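Local structure of xyloglucan-specific endo-beta-1,4-glucanase BoGH9A (Bacteroides ovatus, 6DHT) at residues 184-189 and 556-561; 442-447 and 468-473; 191-196 and 564-569. The protein hydrolyses internal beta-1,4-glucosidic linkages in the backbone of xyloglucan, releasing xyloglucan oligosaccharides. All blocks are in the same frame, centred on the assembly; numbering follows the deposited sequence.

Contact 1 of 3, residues 184-189 and 556-561; sequences GLMQSI and ALVALA
I189 and A559 touch between helical segments 184-189 and 556-561, which run almost parallel, their axes 11° apart and 8.8 Å from each other at closest approach; the nearest CA pair is M186 CA and A559 CA, at 5.6 Å. A559 shows how a small residue can carry such an interface. Its CB meets the side chain of I189, 3.9 Å from I189 CD1 and about as far from CG1. I189 CG1 also rests against the backbone, 3.8 Å from A559 O, and CG2 of the same residue touches that oxygen too. One turn earlier, the anti placement of L185 CG relative to its backbone N (chi1 178°) brings that branch point to 4.2 Å from A559 CB. Beyond it, the CD2 methyl of L185 lies against the main chain of A556, 3.9 Å from the A556 N atom. The third element is M186, whose thioether crosses V558 at about a right angle: M186 SD lies 3.9 Å from V558 CG1, and M186 CG touches the same methyl. Both helices belong to the helical catalytic domain of this family 9 glycosidase, and their like direction is consistent with two helices of the same layer of its (alpha/alpha)6 barrel. Helix 105-117 covers the V558 side through A111 and meets M186 through F115, while helix 439-458 touches A556 and I189. S188 OG donates to G184 O at 2.7 Å, and A559 O is hydrogen-bonded to the S563 hydroxyl. What joins the two buried helices is therefore fit of hydrocarbon and sulfur surfaces: A559 turns its methyl toward L185 and I189, A556 presents its main chain to L185, and M186 packs on V558.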
loop_
_atom_site.group_PDB
_atom_site.type_symbol
_atom_site.label_atom_id
_atom_site.label_comp_id
_atom_site.label_asym_id
_atom_site.label_seq_id
_atom_site.Cartn_x
_atom_site.Cartn_y
_atom_site.Cartn_z
ATOM N N GLY A 184 -6.655 6.664 1.516
ATOM C CA GLY A 184 -7.960 6.051 1.371
ATOM C C GLY A 184 -7.942 4.543 1.627
ATOM O O GLY A 184 -8.847 4.006 2.271
ATOM N N LEU A 185 -6.890 3.884 1.154
ATOM C CA LEU A 185 -6.737 2.448 1.347
ATOM C C LEU A 185 -6.421 2.141 2.813
ATOM O O LEU A 185 -7.065 1.272 3.415
ATOM C CB LEU A 185 -5.636 1.900 0.423
ATOM C CG LEU A 185 -5.355 0.402 0.591
ATOM C CD1 LEU A 185 -6.591 -0.441 0.340
ATOM C CD2 LEU A 185 -4.227 -0.004 -0.336
ATOM N N MET A 186 -5.458 2.846 3.404
ATOM C CA MET A 186 -5.069 2.561 4.772
ATOM C C MET A 186 -6.217 2.850 5.721
ATOM O O MET A 186 -6.446 2.099 6.676
ATOM C CB MET A 186 -3.792 3.289 5.174
ATOM C CG MET A 186 -2.574 2.759 4.426
ATOM S SD MET A 186 -1.030 3.536 4.887
ATOM C CE MET A 186 -1.155 5.074 4.036
ATOM N N GLN A 187 -6.937 3.929 5.471
ATOM C CA GLN A 187 -8.088 4.290 6.312
ATOM C C GLN A 187 -9.276 3.358 6.105
ATOM O O GLN A 187 -10.156 3.268 6.979
ATOM C CB GLN A 187 -8.449 5.791 6.125
ATOM C CG GLN A 187 -7.401 6.672 6.780
ATOM C CD GLN A 187 -7.703 8.166 6.873
ATOM O OE1 GLN A 187 -7.052 8.842 7.667
ATOM N NE2 GLN A 187 -8.598 8.684 6.052
ATOM N N SER A 188 -9.351 2.650 4.983
ATOM C CA SER A 188 -10.368 1.604 4.812
ATOM C C SER A 188 -10.081 0.484 5.821
ATOM O O SER A 188 -10.984 0.013 6.531
ATOM C CB SER A 188 -10.360 1.031 3.386
ATOM O OG SER A 188 -10.666 2.028 2.423
ATOM N N ILE A 189 -8.831 0.053 5.928
ATOM C CA ILE A 189 -8.502 -1.036 6.846
ATOM C C ILE A 189 -8.588 -0.553 8.309
ATOM O O ILE A 189 -9.050 -1.285 9.204
ATOM C CB ILE A 189 -7.116 -1.679 6.473
ATOM C CG1 ILE A 189 -7.278 -2.717 5.337
ATOM C CG2 ILE A 189 -6.449 -2.369 7.643
ATOM C CD1 ILE A 189 -7.777 -2.215 4.072
ATOM N N ALA A 556 -0.501 -0.612 0.500
ATOM C CA ALA A 556 -0.957 -1.991 0.323
ATOM C C ALA A 556 -0.374 -2.903 1.386
ATOM O O ALA A 556 -1.051 -3.761 1.946
ATOM C CB ALA A 556 -0.596 -2.498 -1.062
ATOM N N LEU A 557 0.920 -2.751 1.636
ATOM C CA LEU A 557 1.564 -3.545 2.689
ATOM C C LEU A 557 0.984 -3.266 4.062
ATOM O O LEU A 557 0.714 -4.194 4.817
ATOM C CB LEU A 557 3.062 -3.254 2.687
ATOM C CG LEU A 557 3.905 -3.991 3.717
ATOM C CD1 LEU A 557 3.823 -5.512 3.509
ATOM C CD2 LEU A 557 5.343 -3.507 3.685
ATOM N N VAL A 558 0.779 -2.002 4.411
ATOM C CA VAL A 558 0.130 -1.685 5.691
ATOM C C VAL A 558 -1.254 -2.320 5.755
ATOM O O VAL A 558 -1.638 -2.912 6.774
ATOM C CB VAL A 558 -0.023 -0.160 5.848
ATOM C CG1 VAL A 558 -1.003 0.194 6.970
ATOM C CG2 VAL A 558 1.308 0.524 6.111
ATOM N N ALA A 559 -1.997 -2.217 4.655
ATOM C CA ALA A 559 -3.351 -2.791 4.603
ATOM C C ALA A 559 -3.347 -4.290 4.873
ATOM O O ALA A 559 -4.106 -4.759 5.739
ATOM C CB ALA A 559 -4.021 -2.504 3.271
ATOM N N LEU A 560 -2.511 -5.037 4.170
ATOM C CA LEU A 560 -2.559 -6.504 4.301
ATOM C C LEU A 560 -1.880 -6.956 5.589
ATOM O O LEU A 560 -2.415 -7.790 6.310
ATOM C CB LEU A 560 -1.957 -7.238 3.085
ATOM C CG LEU A 560 -2.283 -8.734 3.117
ATOM C CD1 LEU A 560 -3.801 -9.048 3.197
ATOM C CD2 LEU A 560 -1.651 -9.398 1.916
ATOM N N ALA A 561 -0.702 -6.432 5.896
ATOM C CA ALA A 561 -0.005 -6.894 7.096
ATOM C C ALA A 561 -0.800 -6.602 8.374
ATOM O O ALA A 561 -0.833 -7.425 9.291
ATOM C CB ALA A 561 1.346 -6.276 7.189
#

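Contact 2 of 3, residues 442-447 and 468-473; sequences EKCMNQ and YRNMDY
C444 and N470 face each other across a helical hairpin, in which helix 439-458 is followed after a very short turn by helix 461-474; here their CA atoms are 6.0 Å apart. The carboxamide of N470 is the polar link. Its ND2 gives one hydrogen bond to Q447 OE1, 2.8 Å long and nearly straight at 171°, with the acceptor lying in the plane of the N470 amide but the donor tilted from the plane of the Q447 carbonyl. The other goes from ND2 to the backbone oxygen C444 O, 3.1 Å away and more bent, arriving in the carbonyl plane on a lone pair. The Q447 chain, extended beyond CG, crosses N470 at about a right angle, and the two amide planes stand 38° apart. Because N470 OD1 in turn accepts from the backbone N of Y428, three bonds fix the rotation of this buried amide. Paired helices of this kind are the building element of the (alpha/alpha)6 barrel adopted by family 9 glycosidases, and the segments here run roughly antiparallel, their directions 142° apart. Sulfur fills the rest of the interface. C444 SG lies nearest to N470 O, at 3.4 Å, and is also against N470 CB, at 3.8 Å; it makes an oblique sulfur-aromatic contact with Y473, 5.3 Å from the ring centroid. The ends of M445 and M471 meet crosswise, each sulfur against the other's methyl: M445 SD lies 4.0 Å from M471 CE, and M445 CE is equally close to M471 SD. Each chain is bent at chi2 and chi3, which brings the methionine tips together although neither CB points at the other helix. Beyond them helix 551-567 takes up both residues, with L560 and A556 against M445 and L564 against M471.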
loop_
_atom_site.group_PDB
_atom_site.type_symbol
_atom_site.label_atom_id
_atom_site.label_comp_id
_atom_site.label_asym_id
_atom_site.label_seq_id
_atom_site.Cartn_x
_atom_site.Cartn_y
_atom_site.Cartn_z
ATOM N N GLU A 442 0.551 -3.995 -6.145
ATOM C CA GLU A 442 -0.648 -3.793 -6.967
ATOM C C GLU A 442 -1.454 -5.042 -7.167
ATOM O O GLU A 442 -2.690 -4.981 -7.241
ATOM C CB GLU A 442 -0.299 -3.264 -8.356
ATOM C CG GLU A 442 -1.531 -2.728 -9.126
ATOM C CD GLU A 442 -1.240 -2.221 -10.555
ATOM O OE1 GLU A 442 -0.353 -1.368 -10.748
ATOM O OE2 GLU A 442 -1.931 -2.663 -11.501
ATOM N N LYS A 443 -0.776 -6.175 -7.299
ATOM C CA LYS A 443 -1.467 -7.424 -7.489
ATOM C C LYS A 443 -1.356 -8.322 -6.278
ATOM O O LYS A 443 -2.367 -8.718 -5.719
ATOM C CB LYS A 443 -1.031 -8.137 -8.752
ATOM C CG LYS A 443 -1.947 -9.285 -9.083
ATOM C CD LYS A 443 -1.838 -9.715 -10.503
ATOM C CE LYS A 443 -2.959 -10.674 -10.825
ATOM N NZ LYS A 443 -2.784 -11.276 -12.163
ATOM N N CYS A 444 -0.159 -8.680 -5.833
ATOM C CA CYS A 444 -0.072 -9.657 -4.746
ATOM C C CYS A 444 -0.729 -9.156 -3.442
ATOM O O CYS A 444 -1.608 -9.803 -2.883
ATOM C CB CYS A 444 1.381 -10.068 -4.524
ATOM S SG CYS A 444 1.602 -11.431 -3.386
ATOM N N MET A 445 -0.288 -7.994 -2.967
ATOM C CA MET A 445 -0.865 -7.467 -1.732
ATOM C C MET A 445 -2.347 -7.135 -1.905
ATOM O O MET A 445 -3.161 -7.488 -1.058
ATOM C CB MET A 445 -0.149 -6.199 -1.251
ATOM C CG MET A 445 1.203 -6.383 -0.641
ATOM S SD MET A 445 1.254 -7.306 0.866
ATOM C CE MET A 445 1.582 -8.961 0.235
ATOM N N ASN A 446 -2.705 -6.446 -2.984
ATOM C CA ASN A 446 -4.092 -5.972 -3.074
ATOM C C ASN A 446 -5.060 -7.103 -3.407
ATOM O O ASN A 446 -6.243 -7.039 -3.062
ATOM C CB ASN A 446 -4.211 -4.760 -4.002
ATOM C CG ASN A 446 -3.660 -3.537 -3.363
ATOM O OD1 ASN A 446 -3.441 -3.514 -2.152
ATOM N ND2 ASN A 446 -3.352 -2.535 -4.162
ATOM N N GLN A 447 -4.571 -8.157 -4.031
ATOM C CA GLN A 447 -5.358 -9.393 -4.126
ATOM C C GLN A 447 -5.593 -9.973 -2.729
ATOM O O GLN A 447 -6.716 -10.351 -2.375
ATOM C CB GLN A 447 -4.614 -10.403 -5.001
ATOM C CG GLN A 447 -5.307 -11.678 -5.299
ATOM C CD GLN A 447 -4.441 -12.515 -6.204
ATOM O OE1 GLN A 447 -3.627 -13.303 -5.736
ATOM N NE2 GLN A 447 -4.535 -12.273 -7.497
ATOM N N TYR A 468 -3.168 -15.057 3.550
ATOM C CA TYR A 468 -1.882 -15.368 4.199
ATOM C C TYR A 468 -0.888 -15.983 3.213
ATOM O O TYR A 468 0.297 -15.714 3.296
ATOM C CB TYR A 468 -2.043 -16.283 5.423
ATOM C CG TYR A 468 -2.619 -15.629 6.661
ATOM C CD1 TYR A 468 -1.818 -14.863 7.518
ATOM C CD2 TYR A 468 -3.925 -15.864 7.043
ATOM C CE1 TYR A 468 -2.339 -14.294 8.684
ATOM C CE2 TYR A 468 -4.453 -15.276 8.196
ATOM C CZ TYR A 468 -3.650 -14.520 9.018
ATOM O OH TYR A 468 -4.208 -13.966 10.161
ATOM N N ARG A 469 -1.380 -16.775 2.265
ATOM C CA ARG A 469 -0.477 -17.367 1.265
ATOM C C ARG A 469 0.223 -16.289 0.442
ATOM O O ARG A 469 1.422 -16.383 0.153
ATOM C CB ARG A 469 -1.218 -18.333 0.339
ATOM C CG ARG A 469 -1.692 -19.592 1.023
ATOM C CD ARG A 469 -2.577 -20.452 0.125
ATOM N NE ARG A 469 -3.027 -21.666 0.797
ATOM C CZ ARG A 469 -4.053 -22.408 0.387
ATOM N NH1 ARG A 469 -4.743 -22.074 -0.697
ATOM N NH2 ARG A 469 -4.390 -23.492 1.052
ATOM N N ASN A 470 -0.514 -15.258 0.040
ATOM C CA ASN A 470 0.075 -14.176 -0.731
ATOM C C ASN A 470 1.075 -13.385 0.102
ATOM O O ASN A 470 2.102 -12.934 -0.423
ATOM C CB ASN A 470 -1.000 -13.222 -1.283
ATOM C CG ASN A 470 -1.564 -13.680 -2.602
ATOM O OD1 ASN A 470 -1.353 -14.810 -3.016
ATOM N ND2 ASN A 470 -2.333 -12.813 -3.255
ATOM N N MET A 471 0.784 -13.203 1.388
ATOM C CA MET A 471 1.780 -12.601 2.275
ATOM C C MET A 471 3.065 -13.456 2.368
ATOM O O MET A 471 4.171 -12.911 2.320
ATOM C CB MET A 471 1.197 -12.284 3.669
ATOM C CG MET A 471 2.190 -11.609 4.593
ATOM S SD MET A 471 2.806 -10.000 3.953
ATOM C CE MET A 471 1.407 -9.052 4.424
ATOM N N ASP A 472 2.921 -14.770 2.500
ATOM C CA ASP A 472 4.085 -15.644 2.538
ATOM C C ASP A 472 4.944 -15.437 1.290
ATOM O O ASP A 472 6.185 -15.485 1.367
ATOM C CB ASP A 472 3.645 -17.098 2.590
ATOM C CG ASP A 472 3.238 -17.566 3.984
ATOM O OD1 ASP A 472 3.058 -16.776 4.932
ATOM O OD2 ASP A 472 3.095 -18.798 4.152
ATOM N N TYR A 473 4.300 -15.255 0.144
ATOM C CA TYR A 473 5.017 -15.042 -1.111
ATOM C C TYR A 473 5.937 -13.832 -1.014
ATOM O O TYR A 473 7.132 -13.925 -1.352
ATOM C CB TYR A 473 4.060 -14.886 -2.318
ATOM C CG TYR A 473 4.770 -14.832 -3.647
ATOM C CD1 TYR A 473 5.366 -13.671 -4.087
ATOM C CD2 TYR A 473 4.872 -15.958 -4.437
ATOM C CE1 TYR A 473 6.051 -13.611 -5.284
ATOM C CE2 TYR A 473 5.543 -15.906 -5.638
ATOM C CZ TYR A 473 6.117 -14.734 -6.058
ATOM O OH TYR A 473 6.819 -14.695 -7.257
#

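Contact 3 of 3, residues 191-196 and 564-569; sequences QLFLDY and LDALAV. With EDO (1,2-ethanediol), chain P.
A566 offers its methyl group to two aromatic rings of segment 191-196, and CH-pi contact is the first kind of interaction here. Its CB lies over a face of F193, 4.0 Å from the ring centroid and closest to CD1. Toward Y196 the same methyl sits off-centre, 4.1 Å from the ring centroid. Apolar packing adds L567, which crosses F193 at about a right angle: its CG is 3.8 Å from F193 CZ, and its CD2 methyl comes in at the ring edge, in plane. Both rings come from the start of helix 194-199, which helix 176-192 precedes in the chain: F193 stands at the N-cap position and Y196 lies in the first turn. They meet the C-terminal part of helix 551-567. Y196 has CG anti to its backbone N (chi1 -177°), and its ring passes A566 to put the hydroxyl at D565. The polar interaction is a hydrogen bond from Y196 OH to D565 OD2, 2.7 Å long, using the anti lone pair of that oxygen. OD2 lies in the plane of the tyrosine ring, whereas the carboxylate itself is turned 81° from it. The other oxygen, D565 OD1, is hydrogen-bonded to the hydroxyl of Y26 in the N-terminal Ig-like domain, so one carboxylate connects two tyrosines. An alanine in place of Y196 would probably leave D565 OD2 without this donor and A566 CB with F193 as its one aromatic neighbour here. A 1,2-ethanediol molecule, probably from the crystallisation liquor, supplies the last interaction: its O1 donates to L192 O at 2.9 Å, and its C2 lies 3.6 Å from F193 CE1.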
loop_
_atom_site.group_PDB
_atom_site.type_symbol
_atom_site.label_atom_id
_atom_site.label_comp_id
_atom_site.label_asym_id
_atom_site.label_seq_id
_atom_site.Cartn_x
_atom_site.Cartn_y
_atom_site.Cartn_z
ATOM N N GLN A 191 -10.743 1.397 9.608
ATOM C CA GLN A 191 -12.145 1.367 10.036
ATOM C C GLN A 191 -12.604 -0.017 10.442
ATOM O O GLN A 191 -13.575 -0.152 11.202
ATOM C CB GLN A 191 -13.030 1.920 8.928
ATOM C CG GLN A 191 -12.957 3.439 8.786
ATOM C CD GLN A 191 -13.675 3.948 7.559
ATOM O OE1 GLN A 191 -14.845 4.314 7.617
ATOM N NE2 GLN A 191 -12.975 4.037 6.449
ATOM N N LEU A 192 -11.927 -1.060 9.979
ATOM C CA LEU A 192 -12.261 -2.451 10.333
ATOM C C LEU A 192 -11.637 -2.898 11.635
ATOM O O LEU A 192 -12.103 -3.881 12.219
ATOM C CB LEU A 192 -11.757 -3.394 9.246
ATOM C CG LEU A 192 -12.307 -3.243 7.832
ATOM C CD1 LEU A 192 -11.467 -4.047 6.847
ATOM C CD2 LEU A 192 -13.753 -3.626 7.775
ATOM N N PHE A 193 -10.566 -2.241 12.077
ATOM C CA PHE A 193 -9.754 -2.703 13.194
ATOM C C PHE A 193 -9.395 -1.583 14.158
ATOM O O PHE A 193 -8.249 -1.311 14.450
ATOM C CB PHE A 193 -8.466 -3.375 12.660
ATOM C CG PHE A 193 -8.733 -4.557 11.748
ATOM C CD1 PHE A 193 -9.187 -5.747 12.265
ATOM C CD2 PHE A 193 -8.556 -4.460 10.385
ATOM C CE1 PHE A 193 -9.481 -6.814 11.439
ATOM C CE2 PHE A 193 -8.852 -5.525 9.554
ATOM C CZ PHE A 193 -9.280 -6.711 10.076
ATOM N N LEU A 194 -10.413 -0.929 14.687
ATOM C CA LEU A 194 -10.175 0.233 15.520
ATOM C C LEU A 194 -9.334 -0.054 16.749
ATOM O O LEU A 194 -8.458 0.724 17.094
ATOM C CB LEU A 194 -11.526 0.870 15.942
ATOM C CG LEU A 194 -12.357 1.486 14.797
ATOM C CD1 LEU A 194 -13.701 2.036 15.310
ATOM C CD2 LEU A 194 -11.629 2.570 14.095
ATOM N N ASP A 195 -9.639 -1.150 17.458
ATOM C CA ASP A 195 -8.894 -1.499 18.669
ATOM C C ASP A 195 -7.425 -1.760 18.349
ATOM O O ASP A 195 -6.536 -1.315 19.059
ATOM C CB ASP A 195 -9.496 -2.734 19.382
ATOM C CG ASP A 195 -10.768 -2.435 20.133
ATOM O OD1 ASP A 195 -11.118 -1.247 20.324
ATOM O OD2 ASP A 195 -11.409 -3.434 20.530
ATOM N N TYR A 196 -7.180 -2.479 17.260
ATOM C CA TYR A 196 -5.814 -2.797 16.844
ATOM C C TYR A 196 -4.993 -1.531 16.662
ATOM O O TYR A 196 -3.894 -1.387 17.192
ATOM C CB TYR A 196 -5.830 -3.588 15.531
ATOM C CG TYR A 196 -4.464 -4.039 15.042
ATOM C CD1 TYR A 196 -3.911 -5.227 15.495
ATOM C CD2 TYR A 196 -3.720 -3.274 14.159
ATOM C CE1 TYR A 196 -2.650 -5.667 15.064
ATOM C CE2 TYR A 196 -2.461 -3.701 13.714
ATOM C CZ TYR A 196 -1.929 -4.868 14.187
ATOM O OH TYR A 196 -0.685 -5.255 13.712
ATOM N N LEU A 564 -3.992 -8.931 8.505
ATOM C CA LEU A 564 -3.633 -10.321 8.786
ATOM C C LEU A 564 -3.165 -10.487 10.223
ATOM O O LEU A 564 -3.470 -11.510 10.874
ATOM C CB LEU A 564 -2.561 -10.822 7.816
ATOM C CG LEU A 564 -2.977 -11.008 6.364
ATOM C CD1 LEU A 564 -1.830 -11.524 5.543
ATOM C CD2 LEU A 564 -4.220 -11.898 6.196
ATOM N N ASP A 565 -2.408 -9.535 10.743
ATOM C CA ASP A 565 -2.006 -9.578 12.152
ATOM C C ASP A 565 -3.215 -9.411 13.090
ATOM O O ASP A 565 -3.393 -10.190 14.039
ATOM C CB ASP A 565 -0.940 -8.532 12.449
ATOM C CG ASP A 565 -0.299 -8.717 13.789
ATOM O OD1 ASP A 565 0.124 -9.869 14.116
ATOM O OD2 ASP A 565 -0.149 -7.732 14.519
ATOM N N ALA A 566 -4.071 -8.434 12.828
ATOM C CA ALA A 566 -5.260 -8.221 13.659
ATOM C C ALA A 566 -6.134 -9.458 13.684
ATOM O O ALA A 566 -6.673 -9.802 14.748
ATOM C CB ALA A 566 -6.033 -7.071 13.159
ATOM N N LEU A 567 -6.311 -10.111 12.542
ATOM C CA LEU A 567 -7.218 -11.267 12.448
ATOM C C LEU A 567 -6.662 -12.556 13.056
ATOM O O LEU A 567 -7.413 -13.506 13.303
ATOM C CB LEU A 567 -7.653 -11.499 10.997
ATOM C CG LEU A 567 -8.647 -10.451 10.457
ATOM C CD1 LEU A 567 -8.770 -10.598 8.978
ATOM C CD2 LEU A 567 -10.041 -10.595 11.120
ATOM N N ALA A 568 -5.366 -12.592 13.327
ATOM C CA ALA A 568 -4.734 -13.823 13.805
ATOM C C ALA A 568 -5.201 -14.228 15.194
ATOM O O ALA A 568 -5.118 -15.399 15.568
ATOM C CB ALA A 568 -3.219 -13.678 13.781
ATOM N N VAL A 569 -5.688 -13.257 15.951
ATOM C CA VAL A 569 -6.153 -13.522 17.306
ATOM C C VAL A 569 -7.618 -13.923 17.274
ATOM O O VAL A 569 -8.462 -13.133 16.854
ATOM C CB VAL A 569 -6.006 -12.291 18.189
ATOM C CG1 VAL A 569 -6.040 -12.701 19.645
ATOM C CG2 VAL A 569 -4.712 -11.569 17.884
HETATM C C1 EDO P . -13.192 -6.740 11.551
HETATM O O1 EDO P . -14.227 -5.781 11.838
HETATM C C2 EDO P . -12.785 -7.538 12.796
HETATM O O2 EDO P . -13.284 -8.877 12.720
#

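Overall arrangement
From the N terminus, the chain lays down 184-189 and then 191-196, and leaves both waiting for partners more than 360 residues later. In between, contact 2 closes a local loop of some 20 residues, a helical hairpin that lies wholly within the spans of the other two. Helix 551-567 and the chain end after it then complete contact 1 with 556-561 and contact 3 with 564-569, so these two cross, their segments alternating along the sequence. An early helix of the catalytic domain, 176-192, and the short helix 194-199 after it are thereby joined to the final helix, deep inside in contact 1 and near the surface in contact 3. Contact 2 packs against the same final helix and so ties the hairpin to the other two.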